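Local coordinates for tail spike protein gp49 (Pseudomonas phage LKA1, PDB 4RU4), which acts as the tailspike lyase that attacks the O-specific polysaccharide of Pseudomonas, degrading host envelope polysaccharide as the phage enters its host, at residues 393-397 with 436-440; 460-466 with 489-493. All coordinates share one frame; numbering follows the deposited sequence.

Contact 1 (393-397 with 436-440); sequences GDPQP and TSSYL. With CA (calcium ion), chain C.
Asp394 reaches across to Ser438, whose hydroxyl OG donates to carboxylate oxygen OD1 over 2.8 Å. The aspartate CG stands opposite the backbone N (chi1 177°), a setting that swings the carboxylate away from the calcium ion and toward segment 436-440. The same OD1 also closes an Asx turn, accepting from Gln396 N at 3.0 Å. Both donors meet the oxygen from above the carboxylate plane, but on opposite faces, so the group is gripped from two sides and its rotation about CB-CG is probably restricted. Ser438 OG is in turn hydrogen-bonded to the backbone N of Ser435, which fixes the hydroxyl that holds the aspartate.

These loops belong to successive coils of a parallel beta-helix of the pectin lyase-like kind: each leads into a strand of one parallel sheet, 403-405 and 439-446, which lie next to each other. On the side of 393-397 facing away from 436-440, Asp394 binds calcium through its backbone O, 2.5 Å from the metal. Four waters and Gly368 O complete the six ligands. One of those waters also accepts from Asp394 N, so the backbone of this residue serves the ion while its side chain serves the next coil.

Gln396 makes the largest packing contribution. With CG anti to the backbone N (chi1 -170°), that methylene lies 3.4 Å from Ser437 O and 3.6 Å from Tyr439 CE2, while CB packs 3.8 Å from Ser438 CA; the bend at chi2 then turns the amide. Its plane stands nearly perpendicular to the tyrosine ring (84°). A water in the plane of that ring, at its edge, accepts from Gln396 NE2 at 2.9 Å and lies 2.6 Å from Tyr439 OH, bridging the two side-chain ends.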
ATOM      1  N   GLY B 393       5.263 -25.881  -3.896  1.00  8.93           N
ATOM      2  CA  GLY B 393       6.168 -26.740  -4.645  1.00 10.20           C
ATOM      3  C   GLY B 393       7.636 -26.455  -4.388  1.00 12.84           C
ATOM      4  O   GLY B 393       8.003 -25.927  -3.336  1.00 13.61           O
ATOM      5  N   ASP B 394       8.469 -26.772  -5.373  1.00 11.64           N
ATOM      6  CA  ASP B 394       9.912 -26.624  -5.244  1.00 12.25           C
ATOM      7  C   ASP B 394      10.470 -26.451  -6.644  1.00 11.36           C
ATOM      8  O   ASP B 394      10.444 -27.401  -7.423  1.00  8.14           O
ATOM      9  CB  ASP B 394      10.492 -27.912  -4.629  1.00  9.67           C
ATOM     10  CG  ASP B 394      12.003 -27.900  -4.524  1.00 10.25           C
ATOM     11  OD1 ASP B 394      12.649 -26.868  -4.836  1.00  6.56           O
ATOM     12  OD2 ASP B 394      12.559 -28.935  -4.083  1.00 10.40           O
ATOM     13  N   PRO B 395      10.978 -25.246  -6.966  1.00 10.04           N
ATOM     14  CA  PRO B 395      11.467 -24.977  -8.322  1.00  7.92           C
ATOM     15  C   PRO B 395      12.900 -25.464  -8.578  1.00  6.74           C
ATOM     16  O   PRO B 395      13.353 -25.450  -9.732  1.00  6.87           O
ATOM     17  CB  PRO B 395      11.397 -23.439  -8.418  1.00 10.05           C
ATOM     18  CG  PRO B 395      11.681 -22.977  -6.970  1.00  9.62           C
ATOM     19  CD  PRO B 395      10.993 -24.045  -6.104  1.00  9.60           C
ATOM     20  N   GLN B 396      13.606 -25.902  -7.534  1.00  6.73           N
ATOM     21  CA  GLN B 396      14.997 -26.336  -7.733  1.00  7.95           C
ATOM     22  C   GLN B 396      15.217 -27.487  -8.740  1.00  9.49           C
ATOM     23  O   GLN B 396      16.215 -27.462  -9.476  1.00  9.49           O
ATOM     24  CB  GLN B 396      15.699 -26.625  -6.395  1.00  9.46           C
ATOM     25  CG  GLN B 396      17.211 -26.854  -6.543  1.00 10.89           C
ATOM     26  CD  GLN B 396      17.532 -28.297  -6.918  1.00 14.39           C
ATOM     27  OE1 GLN B 396      16.755 -29.213  -6.621  1.00 11.30           O
ATOM     28  NE2 GLN B 396      18.647 -28.497  -7.625  1.00 15.69           N
ATOM     29  N   PRO B 397      14.316 -28.495  -8.782  1.00  9.09           N
ATOM     30  CA  PRO B 397      14.563 -29.538  -9.797  1.00 10.03           C
ATOM     31  C   PRO B 397      14.527 -28.985 -11.221  1.00 12.50           C
ATOM     32  O   PRO B 397      15.220 -29.528 -12.082  1.00 13.95           O
ATOM     33  CB  PRO B 397      13.426 -30.547  -9.547  1.00 14.25           C
ATOM     34  CG  PRO B 397      13.251 -30.472  -8.049  1.00 10.00           C
ATOM     35  CD  PRO B 397      13.309 -28.938  -7.795  1.00  8.41           C
ATOM     36  N   THR B 436      16.763 -29.813   0.778  1.00 13.11           N
ATOM     37  CA  THR B 436      18.023 -29.269   1.242  1.00 12.12           C
ATOM     38  C   THR B 436      18.888 -28.802   0.090  1.00 10.57           C
ATOM     39  O   THR B 436      19.988 -28.315   0.318  1.00  9.52           O
ATOM     40  CB  THR B 436      18.811 -30.298   2.074  1.00 15.93           C
ATOM     41  OG1 THR B 436      18.990 -31.480   1.294  1.00 13.71           O
ATOM     42  CG2 THR B 436      18.030 -30.651   3.331  1.00 16.47           C
ATOM     43  N   SER B 437      18.419 -28.999  -1.146  0.77 11.61           N
ATOM     44  CA  SER B 437      19.116 -28.450  -2.328  0.77 12.28           C
ATOM     45  C   SER B 437      18.470 -27.149  -2.864  0.77  9.68           C
ATOM     46  O   SER B 437      19.033 -26.478  -3.718  0.77 10.21           O
ATOM     47  CB  SER B 437      19.228 -29.493  -3.456  0.77 13.77           C
ATOM     48  OG  SER B 437      19.958 -30.647  -3.047  0.77 11.67           O
ATOM     49  N   SER B 438      17.316 -26.773  -2.339  1.00  8.50           N
ATOM     50  CA  SER B 438      16.589 -25.609  -2.875  1.00  9.26           C
ATOM     51  C   SER B 438      17.184 -24.284  -2.407  1.00 10.16           C
ATOM     52  O   SER B 438      17.773 -24.213  -1.320  1.00  7.67           O
ATOM     53  CB  SER B 438      15.106 -25.676  -2.497  1.00  8.66           C
ATOM     54  OG  SER B 438      14.543 -26.948  -2.805  1.00 10.10           O
ATOM     55  N   TYR B 439      16.995 -23.236  -3.214  1.00  7.31           N
ATOM     56  CA  TYR B 439      17.479 -21.898  -2.896  1.00  8.02           C
ATOM     57  C   TYR B 439      16.342 -20.878  -3.052  1.00 10.16           C
ATOM     58  O   TYR B 439      15.467 -21.021  -3.911  1.00  8.07           O
ATOM     59  CB  TYR B 439      18.679 -21.496  -3.779  1.00  6.88           C
ATOM     60  CG  TYR B 439      18.659 -22.155  -5.151  1.00  9.32           C
ATOM     61  CD1 TYR B 439      17.949 -21.597  -6.201  1.00  7.40           C
ATOM     62  CD2 TYR B 439      19.354 -23.343  -5.380  1.00  6.89           C
ATOM     63  CE1 TYR B 439      17.906 -22.216  -7.454  1.00  8.45           C
ATOM     64  CE2 TYR B 439      19.329 -23.964  -6.633  1.00  7.69           C
ATOM     65  CZ  TYR B 439      18.604 -23.390  -7.656  1.00  7.67           C
ATOM     66  OH  TYR B 439      18.581 -24.005  -8.879  1.00 11.15           O
ATOM     67  N   LEU B 440      16.329 -19.865  -2.204  1.00 12.35           N
ATOM     68  CA  LEU B 440      15.221 -18.901  -2.259  1.00  9.24           C
ATOM     69  C   LEU B 440      15.334 -18.017  -3.486  1.00  8.92           C
ATOM     70  O   LEU B 440      14.339 -17.726  -4.154  1.00  9.01           O
ATOM     71  CB  LEU B 440      15.158 -18.069  -0.992  1.00  8.26           C
ATOM     72  CG  LEU B 440      14.954 -18.929   0.262  1.00  8.46           C
ATOM     73  CD1 LEU B 440      14.867 -18.032   1.469  1.00  8.82           C
ATOM     74  CD2 LEU B 440      13.658 -19.748   0.110  1.00  6.86           C
TER
HETATM   75 CA    CA C 811       8.875 -27.940  -9.292  1.00 57.66          CA
HETATM   76  O   HOH W   1       7.084 -28.064  -7.605  1.00 12.40           O
HETATM   77  O   HOH W   2      19.708 -26.293  -9.226  1.00 15.47           O
HETATM   78  O   HOH W   3      10.876 -27.824 -10.755  1.00 15.46           O
HETATM   79  O   HOH W   4       7.072 -28.811 -10.856  1.00 29.54           O
HETATM   80  O   HOH W   5       9.472 -30.170  -8.724  1.00 26.74           O

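Contact 2 (460-466 with 489-493); sequences AIDVGSL and LAGLP
Ile461 projects its CD1 methyl into a notch between Leu489 and Leu492, 4.1 Å from CD1 of the former and 3.8 Å from CD2 of the latter. The three branched chains mesh where two successive coils of the pectin lyase-like beta-helix lie side by side, here the end of strand 452-463 against the loop that follows strand 484-487. The isoleucine gets there with CG1 beside its backbone N (chi1 -60°), which carries the end of the chain past Ala490 O.

Leu492 CD2 sits in the angle between Ile461 CD1 and Leu466 CD2, touching both. Farther along, the Pro493 ring offers CD and CG as a blunt ridge to Val463 CG2, the two side chains crossing at about a right angle with CD 3.8 Å from the methyl. At the other end the small alanines meet, CB of Ala460 and CB of Ala490 being 4.3 Å apart; Ala460 also packs on Leu423, and Ala490 on Ile485, of a second subunit.

The backbones come together as a single bridge at this alanine pair. Ile461 N donates to Ala490 O in a short, nearly straight bond (2.7 Å, 167°). Gly491, at positive phi (93°), brings its CA directly against Ile461 O, a CH...O contact of 3.4 Å. Beyond it the segments diverge, and a water hydrogen-bonded to Val463 N (3.0 Å) and to Gly491 O (2.7 Å) links them.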
ATOM      1  N   ALA B 460      10.375 -12.521   6.599  1.00  5.06           N
ATOM      2  CA  ALA B 460      10.103 -13.652   7.498  1.00  8.23           C
ATOM      3  C   ALA B 460       9.835 -14.919   6.667  1.00  8.89           C
ATOM      4  O   ALA B 460       8.910 -14.963   5.880  1.00  8.86           O
ATOM      5  CB  ALA B 460       8.907 -13.328   8.364  1.00  7.03           C
ATOM      6  N   ILE B 461      10.663 -15.938   6.841  1.00 10.31           N
ATOM      7  CA  ILE B 461      10.610 -17.137   6.016  1.00 11.43           C
ATOM      8  C   ILE B 461      10.029 -18.304   6.817  1.00 11.30           C
ATOM      9  O   ILE B 461      10.307 -18.460   8.012  1.00  8.95           O
ATOM     10  CB  ILE B 461      12.031 -17.455   5.511  1.00 11.35           C
ATOM     11  CG1 ILE B 461      12.547 -16.263   4.683  1.00  7.85           C
ATOM     12  CG2 ILE B 461      12.084 -18.768   4.740  1.00 15.59           C
ATOM     13  CD1 ILE B 461      14.091 -16.136   4.660  1.00  9.96           C
ATOM     14  N   ASP B 462       9.206 -19.110   6.164  1.00 10.58           N
ATOM     15  CA  ASP B 462       8.605 -20.262   6.818  1.00 13.85           C
ATOM     16  C   ASP B 462       8.822 -21.474   5.912  1.00 12.50           C
ATOM     17  O   ASP B 462       8.107 -21.626   4.929  1.00  7.48           O
ATOM     18  CB  ASP B 462       7.109 -19.983   7.002  1.00 13.80           C
ATOM     19  CG  ASP B 462       6.381 -21.085   7.748  1.00 14.45           C
ATOM     20  OD1 ASP B 462       6.907 -22.193   7.901  1.00 14.15           O
ATOM     21  OD2 ASP B 462       5.258 -20.837   8.203  1.00 17.13           O
ATOM     22  N   VAL B 463       9.798 -22.327   6.246  1.00  7.45           N
ATOM     23  CA  VAL B 463      10.116 -23.509   5.435  1.00  6.82           C
ATOM     24  C   VAL B 463      10.242 -24.763   6.296  1.00 10.52           C
ATOM     25  O   VAL B 463      10.326 -24.670   7.538  1.00 12.08           O
ATOM     26  CB  VAL B 463      11.485 -23.331   4.693  1.00  8.50           C
ATOM     27  CG1 VAL B 463      11.418 -22.202   3.692  1.00  8.46           C
ATOM     28  CG2 VAL B 463      12.644 -23.086   5.699  1.00  5.47           C
ATOM     29  N   GLY B 464      10.226 -25.924   5.635  1.00 12.00           N
ATOM     30  CA  GLY B 464      10.671 -27.175   6.221  1.00  9.77           C
ATOM     31  C   GLY B 464      12.167 -27.264   5.952  1.00 11.12           C
ATOM     32  O   GLY B 464      12.966 -26.709   6.700  1.00 13.48           O
ATOM     33  N   SER B 465      12.553 -27.937   4.870  1.00  9.64           N
ATOM     34  CA  SER B 465      13.961 -27.954   4.469  1.00  8.90           C
ATOM     35  C   SER B 465      14.284 -26.753   3.575  1.00 10.45           C
ATOM     36  O   SER B 465      13.392 -26.161   2.941  1.00 11.12           O
ATOM     37  CB  SER B 465      14.297 -29.252   3.737  1.00 10.37           C
ATOM     38  OG  SER B 465      14.013 -30.348   4.570  1.00 13.05           O
ATOM     39  N   LEU B 466      15.567 -26.408   3.530  1.00 10.55           N
ATOM     40  CA  LEU B 466      16.076 -25.370   2.655  1.00  8.66           C
ATOM     41  C   LEU B 466      17.554 -25.661   2.470  1.00 13.27           C
ATOM     42  O   LEU B 466      18.204 -26.171   3.384  1.00 10.29           O
ATOM     43  CB  LEU B 466      15.891 -23.979   3.281  1.00  5.81           C
ATOM     44  CG  LEU B 466      16.362 -22.769   2.483  1.00  5.78           C
ATOM     45  CD1 LEU B 466      15.612 -22.668   1.128  1.00  8.77           C
ATOM     46  CD2 LEU B 466      16.161 -21.486   3.333  1.00  6.71           C
ATOM     47  N   LEU B 489      16.793 -11.634   8.405  1.00  5.82           N
ATOM     48  CA  LEU B 489      15.841 -12.671   7.980  1.00  6.65           C
ATOM     49  C   LEU B 489      15.373 -13.458   9.185  1.00 10.80           C
ATOM     50  O   LEU B 489      16.161 -13.747  10.092  1.00 13.76           O
ATOM     51  CB  LEU B 489      16.481 -13.613   6.971  1.00  5.46           C
ATOM     52  CG  LEU B 489      16.997 -12.937   5.709  1.00  7.69           C
ATOM     53  CD1 LEU B 489      17.589 -13.993   4.743  1.00  8.87           C
ATOM     54  CD2 LEU B 489      15.877 -12.111   5.065  1.00  7.24           C
ATOM     55  N   ALA B 490      14.084 -13.784   9.215  1.00  7.53           N
ATOM     56  CA  ALA B 490      13.534 -14.587  10.299  1.00 10.49           C
ATOM     57  C   ALA B 490      13.143 -15.963   9.745  1.00 12.11           C
ATOM     58  O   ALA B 490      12.687 -16.060   8.607  1.00 12.10           O
ATOM     59  CB  ALA B 490      12.310 -13.875  10.925  1.00  6.28           C
ATOM     60  N   GLY B 491      13.371 -17.024  10.522  1.00  6.02           N
ATOM     61  CA  GLY B 491      12.908 -18.345  10.168  1.00  9.27           C
ATOM     62  C   GLY B 491      13.853 -19.260   9.397  1.00 13.13           C
ATOM     63  O   GLY B 491      13.419 -20.285   8.889  1.00 10.71           O
ATOM     64  N   LEU B 492      15.130 -18.888   9.284  1.00  8.66           N
ATOM     65  CA  LEU B 492      16.093 -19.731   8.593  1.00  7.42           C
ATOM     66  C   LEU B 492      16.413 -20.911   9.484  1.00 11.76           C
ATOM     67  O   LEU B 492      16.700 -20.736  10.688  1.00 15.58           O
ATOM     68  CB  LEU B 492      17.392 -18.967   8.317  1.00  7.47           C
ATOM     69  CG  LEU B 492      17.304 -17.815   7.322  1.00 11.13           C
ATOM     70  CD1 LEU B 492      18.651 -17.070   7.252  1.00 11.36           C
ATOM     71  CD2 LEU B 492      16.859 -18.345   5.944  1.00 10.77           C
ATOM     72  N   PRO B 493      16.367 -22.123   8.920  1.00 10.71           N
ATOM     73  CA  PRO B 493      16.722 -23.271   9.746  1.00  9.73           C
ATOM     74  C   PRO B 493      18.240 -23.485   9.775  1.00 10.52           C
ATOM     75  O   PRO B 493      18.977 -22.958   8.928  1.00 10.51           O
ATOM     76  CB  PRO B 493      16.015 -24.432   9.045  1.00 13.54           C
ATOM     77  CG  PRO B 493      16.010 -24.055   7.629  1.00 11.89           C
ATOM     78  CD  PRO B 493      15.901 -22.526   7.582  1.00 10.27           C
TER
HETATM   79  O   HOH W   6      11.120 -21.631   8.844  1.00 10.32           O

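Both contacts join neighbouring coils of the same beta-helix, and their centres lie 13 Å apart. Contact 1 is partly buried and mixed: a hydrogen bond and a water bridge beside the packing of Gln396, joining a loop to the start of a strand near a calcium ion, and no other chain touches it. Contact 2 is buried and mainly aliphatic, with one direct backbone bond and a water between the segments, and it also lies against a second subunit. They touch partly through Leu440, whose CD1 packs 3.8 Å from Ile461 CD1 and whose CD2 packs 3.7 Å from Leu466 CD1. The chain passes from exposed Thr436 to buried Leu440 within a few residues.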